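PDB 4F3N: uncharacterized ACR, COG1565 superfamily from Burkholderia thailandensis, which is of unknown function but has the fold of an S-adenosylmethionine-dependent methyltransferase and may methylate protein arginine side chains symmetrically. Local coordinates for residues Gln57-Glu68 and Arg80-Met91. Numbering follows the deposited sequence.
Sequences QSEALAASLRAE and RYMERVLYAPGM
E68 and R80 join two helices at one end of their contact. The carboxylate meets the guanidinium side-on: R80 NE reaches E68 OE2 at 2.8 Å and R80 NH2 reaches E68 OE1 at 3.0 Å, both on the syn side of the oxygens, although the two planes are turned 46° apart. E68 is stretched out to span the gap, while R80 bends at chi2 (59°) to bring its NE edge round to the carboxylate oxygens; E83 adds a long salt bridge from R80's own helix. Further along, leucine suits the apolar seam because its two methyls can touch different partners. L65 crosses V85 and Y81 at about a right angle, its CD1 3.2 Å from V85 CG1, closer than methyls usually pack, and its CD2 rests on R84 CB. The Y81 ring is steadied from outside the pair: its hydroxyl is hydrogen-bonded to P328 O, and F329 and F245 meet it edge-to-face. This is a helical hairpin, joined through the short strand 76-77, in which 57-68 and 80-87 run nearly antiparallel (154°), away from the residues that bind S-adenosyl-L-homocysteine. L61 sets CD1 against A88 CB (3.9 Å), where a small methyl fits just past the helix end, and CD2 against the CA and CB of V85. M91 then folds back, bent at chi3, so that its flexible thioether lies along the first helix, SD by A60 CB and CE by L61. On the more polar flank, one water accepts from R84 NE (2.7 Å) and donates to S64 OG.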
loop_
_atom_site.group_PDB
_atom_site.type_symbol
_atom_site.label_atom_id
_atom_site.label_comp_id
_atom_site.label_asym_id
_atom_site.label_seq_id
_atom_site.Cartn_x
_atom_site.Cartn_y
_atom_site.Cartn_z
ATOM N N GLN A 57 -10.427 15.702 -18.851
ATOM C CA GLN A 57 -10.657 14.505 -18.056
ATOM C C GLN A 57 -10.926 14.821 -16.571
ATOM O O GLN A 57 -11.903 14.341 -15.969
ATOM C CB GLN A 57 -9.440 13.576 -18.131
ATOM C CG GLN A 57 -9.500 12.439 -17.122
ATOM C CD GLN A 57 -8.264 11.572 -17.121
ATOM O OE1 GLN A 57 -7.430 11.625 -16.180
ATOM N NE2 GLN A 57 -8.167 10.714 -18.118
ATOM N N SER A 58 -10.047 15.635 -15.999
ATOM C CA SER A 58 -10.198 16.027 -14.594
ATOM C C SER A 58 -11.505 16.788 -14.387
ATOM O O SER A 58 -12.213 16.576 -13.403
ATOM C CB SER A 58 -9.007 16.888 -14.148
ATOM O OG SER A 58 -9.062 17.204 -12.781
ATOM N N GLU A 59 -11.831 17.702 -15.303
ATOM C CA GLU A 59 -13.101 18.444 -15.182
ATOM C C GLU A 59 -14.338 17.542 -15.252
ATOM O O GLU A 59 -15.303 17.760 -14.492
ATOM C CB GLU A 59 -13.141 19.586 -16.204
ATOM C CG GLU A 59 -12.095 20.630 -15.885
ATOM C CD GLU A 59 -11.939 21.701 -16.967
ATOM O OE1 GLU A 59 -12.123 21.401 -18.167
ATOM O OE2 GLU A 59 -11.605 22.862 -16.618
ATOM N N ALA A 60 -14.316 16.506 -16.115
ATOM C CA ALA A 60 -15.442 15.585 -16.237
ATOM C C ALA A 60 -15.575 14.809 -14.924
ATOM O O ALA A 60 -16.693 14.637 -14.379
ATOM C CB ALA A 60 -15.269 14.640 -17.427
ATOM N N LEU A 61 -14.432 14.358 -14.412
ATOM C CA LEU A 61 -14.439 13.582 -13.173
ATOM C C LEU A 61 -14.982 14.444 -12.062
ATOM O O LEU A 61 -15.846 13.994 -11.313
ATOM C CB LEU A 61 -13.055 13.065 -12.819
ATOM C CG LEU A 61 -12.926 12.361 -11.479
ATOM C CD1 LEU A 61 -13.788 11.103 -11.452
ATOM C CD2 LEU A 61 -11.423 12.055 -11.306
ATOM N N ALA A 62 -14.475 15.670 -11.958
ATOM C CA ALA A 62 -14.917 16.631 -10.946
ATOM C C ALA A 62 -16.429 16.914 -11.046
ATOM O O ALA A 62 -17.121 16.875 -10.039
ATOM C CB ALA A 62 -14.120 17.944 -11.012
ATOM N N ALA A 63 -16.936 17.156 -12.264
ATOM C CA ALA A 63 -18.381 17.394 -12.456
ATOM C C ALA A 63 -19.216 16.201 -11.998
ATOM O O ALA A 63 -20.260 16.358 -11.377
ATOM C CB ALA A 63 -18.685 17.708 -13.944
ATOM N N SER A 64 -18.744 14.977 -12.280
ATOM C CA SER A 64 -19.448 13.795 -11.853
ATOM C C SER A 64 -19.502 13.700 -10.333
ATOM O O SER A 64 -20.517 13.313 -9.753
ATOM C CB SER A 64 -18.850 12.518 -12.475
ATOM O OG SER A 64 -17.643 12.137 -11.813
ATOM N N LEU A 65 -18.411 14.072 -9.669
ATOM C CA LEU A 65 -18.409 14.086 -8.212
ATOM C C LEU A 65 -19.269 15.182 -7.609
ATOM O O LEU A 65 -19.949 14.960 -6.628
ATOM C CB LEU A 65 -16.966 14.221 -7.670
ATOM C CG LEU A 65 -16.308 12.891 -7.421
ATOM C CD1 LEU A 65 -14.810 13.042 -7.284
ATOM C CD2 LEU A 65 -16.990 12.128 -6.280
ATOM N N ARG A 66 -19.253 16.376 -8.186
ATOM C CA ARG A 66 -20.126 17.440 -7.721
ATOM C C ARG A 66 -21.620 17.034 -7.863
ATOM O O ARG A 66 -22.449 17.258 -6.975
ATOM C CB ARG A 66 -19.891 18.724 -8.495
ATOM C CG ARG A 66 -18.610 19.451 -8.121
ATOM C CD ARG A 66 -18.695 20.923 -8.560
ATOM N NE ARG A 66 -18.727 20.969 -10.001
ATOM C CZ ARG A 66 -17.652 20.914 -10.792
ATOM N NH1 ARG A 66 -16.417 20.894 -10.288
ATOM N NH2 ARG A 66 -17.818 20.919 -12.105
ATOM N N ALA A 67 -21.918 16.374 -8.967
ATOM C CA ALA A 67 -23.292 15.917 -9.190
ATOM C C ALA A 67 -23.705 14.845 -8.177
ATOM O O ALA A 67 -24.816 14.855 -7.668
ATOM C CB ALA A 67 -23.448 15.400 -10.621
ATOM N N GLU A 68 -22.803 13.925 -7.879
ATOM C CA GLU A 68 -23.068 12.929 -6.880
ATOM C C GLU A 68 -23.277 13.520 -5.508
ATOM O O GLU A 68 -24.224 13.156 -4.795
ATOM C CB GLU A 68 -21.925 11.923 -6.805
ATOM C CG GLU A 68 -22.281 10.842 -5.801
ATOM C CD GLU A 68 -21.435 9.617 -5.892
ATOM O OE1 GLU A 68 -20.867 9.340 -6.958
ATOM O OE2 GLU A 68 -21.392 8.925 -4.840
ATOM N N ARG A 80 -15.515 7.903 -0.186
ATOM C CA ARG A 80 -16.240 7.813 -1.463
ATOM C C ARG A 80 -15.558 8.742 -2.497
ATOM O O ARG A 80 -15.368 8.384 -3.655
ATOM C CB ARG A 80 -17.687 8.191 -1.261
ATOM C CG ARG A 80 -18.487 8.207 -2.558
ATOM C CD ARG A 80 -18.513 6.875 -3.284
ATOM N NE ARG A 80 -19.366 7.030 -4.455
ATOM C CZ ARG A 80 -19.492 6.126 -5.410
ATOM N NH1 ARG A 80 -18.836 4.958 -5.350
ATOM N NH2 ARG A 80 -20.260 6.409 -6.446
ATOM N N TYR A 81 -15.243 9.957 -2.052
ATOM C CA TYR A 81 -14.485 10.892 -2.856
ATOM C C TYR A 81 -13.183 10.261 -3.333
ATOM O O TYR A 81 -12.860 10.262 -4.537
ATOM C CB TYR A 81 -14.228 12.205 -2.075
ATOM C CG TYR A 81 -13.365 13.155 -2.843
ATOM C CD1 TYR A 81 -13.918 14.033 -3.756
ATOM C CD2 TYR A 81 -11.979 13.156 -2.683
ATOM C CE1 TYR A 81 -13.109 14.913 -4.499
ATOM C CE2 TYR A 81 -11.180 13.980 -3.429
ATOM C CZ TYR A 81 -11.730 14.831 -4.356
ATOM O OH TYR A 81 -10.906 15.666 -5.100
ATOM N N MET A 82 -12.429 9.717 -2.385
ATOM C CA MET A 82 -11.135 9.157 -2.695
ATOM C C MET A 82 -11.295 7.950 -3.622
ATOM O O MET A 82 -10.541 7.772 -4.569
ATOM C CB MET A 82 -10.440 8.724 -1.402
ATOM C CG MET A 82 -8.997 8.351 -1.589
ATOM S SD MET A 82 -8.275 8.086 0.029
ATOM C CE MET A 82 -6.932 6.992 -0.404
ATOM N N GLU A 83 -12.310 7.137 -3.362
ATOM C CA GLU A 83 -12.537 5.959 -4.240
ATOM C C GLU A 83 -12.731 6.401 -5.681
ATOM O O GLU A 83 -12.151 5.818 -6.632
ATOM C CB GLU A 83 -13.728 5.146 -3.783
ATOM C CG GLU A 83 -14.121 4.002 -4.743
ATOM C CD GLU A 83 -15.441 3.363 -4.358
ATOM O OE1 GLU A 83 -16.055 3.778 -3.344
ATOM O OE2 GLU A 83 -15.914 2.477 -5.111
ATOM N N ARG A 84 -13.550 7.428 -5.877
ATOM C CA ARG A 84 -13.863 7.840 -7.223
ATOM C C ARG A 84 -12.696 8.545 -7.950
ATOM O O ARG A 84 -12.427 8.250 -9.130
ATOM C CB ARG A 84 -15.155 8.694 -7.221
ATOM C CG ARG A 84 -16.413 7.904 -6.910
ATOM C CD ARG A 84 -16.618 6.732 -7.859
ATOM N NE ARG A 84 -16.953 7.166 -9.214
ATOM C CZ ARG A 84 -17.157 6.330 -10.241
ATOM N NH1 ARG A 84 -17.470 6.802 -11.443
ATOM N NH2 ARG A 84 -17.030 5.021 -10.076
ATOM N N VAL A 85 -11.980 9.438 -7.271
ATOM C CA VAL A 85 -10.915 10.180 -7.953
ATOM C C VAL A 85 -9.728 9.275 -8.261
ATOM O O VAL A 85 -8.998 9.493 -9.252
ATOM C CB VAL A 85 -10.465 11.462 -7.221
ATOM C CG1 VAL A 85 -11.653 12.398 -6.980
ATOM C CG2 VAL A 85 -9.735 11.124 -5.934
ATOM N N LEU A 86 -9.552 8.208 -7.474
ATOM C CA LEU A 86 -8.457 7.294 -7.706
ATOM C C LEU A 86 -8.847 6.154 -8.661
ATOM O O LEU A 86 -8.039 5.755 -9.478
ATOM C CB LEU A 86 -7.928 6.734 -6.376
ATOM C CG LEU A 86 -7.279 7.711 -5.368
ATOM C CD1 LEU A 86 -6.744 6.939 -4.155
ATOM C CD2 LEU A 86 -6.148 8.457 -6.061
ATOM N N TYR A 87 -10.070 5.662 -8.548
ATOM C CA TYR A 87 -10.450 4.379 -9.170
ATOM C C TYR A 87 -11.636 4.460 -10.136
ATOM O O TYR A 87 -12.059 3.423 -10.646
ATOM C CB TYR A 87 -10.688 3.312 -8.109
ATOM C CG TYR A 87 -9.504 3.124 -7.202
ATOM C CD1 TYR A 87 -8.331 2.569 -7.699
ATOM C CD2 TYR A 87 -9.521 3.546 -5.882
ATOM C CE1 TYR A 87 -7.209 2.435 -6.915
ATOM C CE2 TYR A 87 -8.390 3.405 -5.066
ATOM C CZ TYR A 87 -7.247 2.840 -5.585
ATOM O OH TYR A 87 -6.061 2.662 -4.869
ATOM N N ALA A 88 -12.166 5.654 -10.435
ATOM C CA ALA A 88 -13.282 5.728 -11.417
ATOM C C ALA A 88 -12.824 5.162 -12.770
ATOM O O ALA A 88 -11.790 5.553 -13.257
ATOM C CB ALA A 88 -13.760 7.166 -11.603
ATOM N N PRO A 89 -13.621 4.278 -13.388
ATOM C CA PRO A 89 -13.127 3.689 -14.641
ATOM C C PRO A 89 -12.721 4.743 -15.646
ATOM O O PRO A 89 -13.455 5.694 -15.896
ATOM C CB PRO A 89 -14.326 2.889 -15.142
ATOM C CG PRO A 89 -15.005 2.460 -13.886
ATOM C CD PRO A 89 -14.878 3.657 -12.956
ATOM N N GLY A 90 -11.543 4.608 -16.221
ATOM C CA GLY A 90 -11.176 5.526 -17.279
ATOM C C GLY A 90 -10.561 6.828 -16.833
ATOM O O GLY A 90 -9.541 7.223 -17.379
ATOM N N MET A 91 -11.170 7.488 -15.844
ATOM C CA MET A 91 -10.822 8.850 -15.450
ATOM C C MET A 91 -10.101 8.983 -14.112
ATOM O O MET A 91 -9.527 10.043 -13.818
ATOM C CB MET A 91 -12.089 9.660 -15.349
ATOM C CG MET A 91 -12.894 9.682 -16.632
ATOM S SD MET A 91 -14.146 10.947 -16.459
ATOM C CE MET A 91 -15.138 10.305 -15.094
HETATM O O HOH W 1 -17.926 9.477 -10.170
#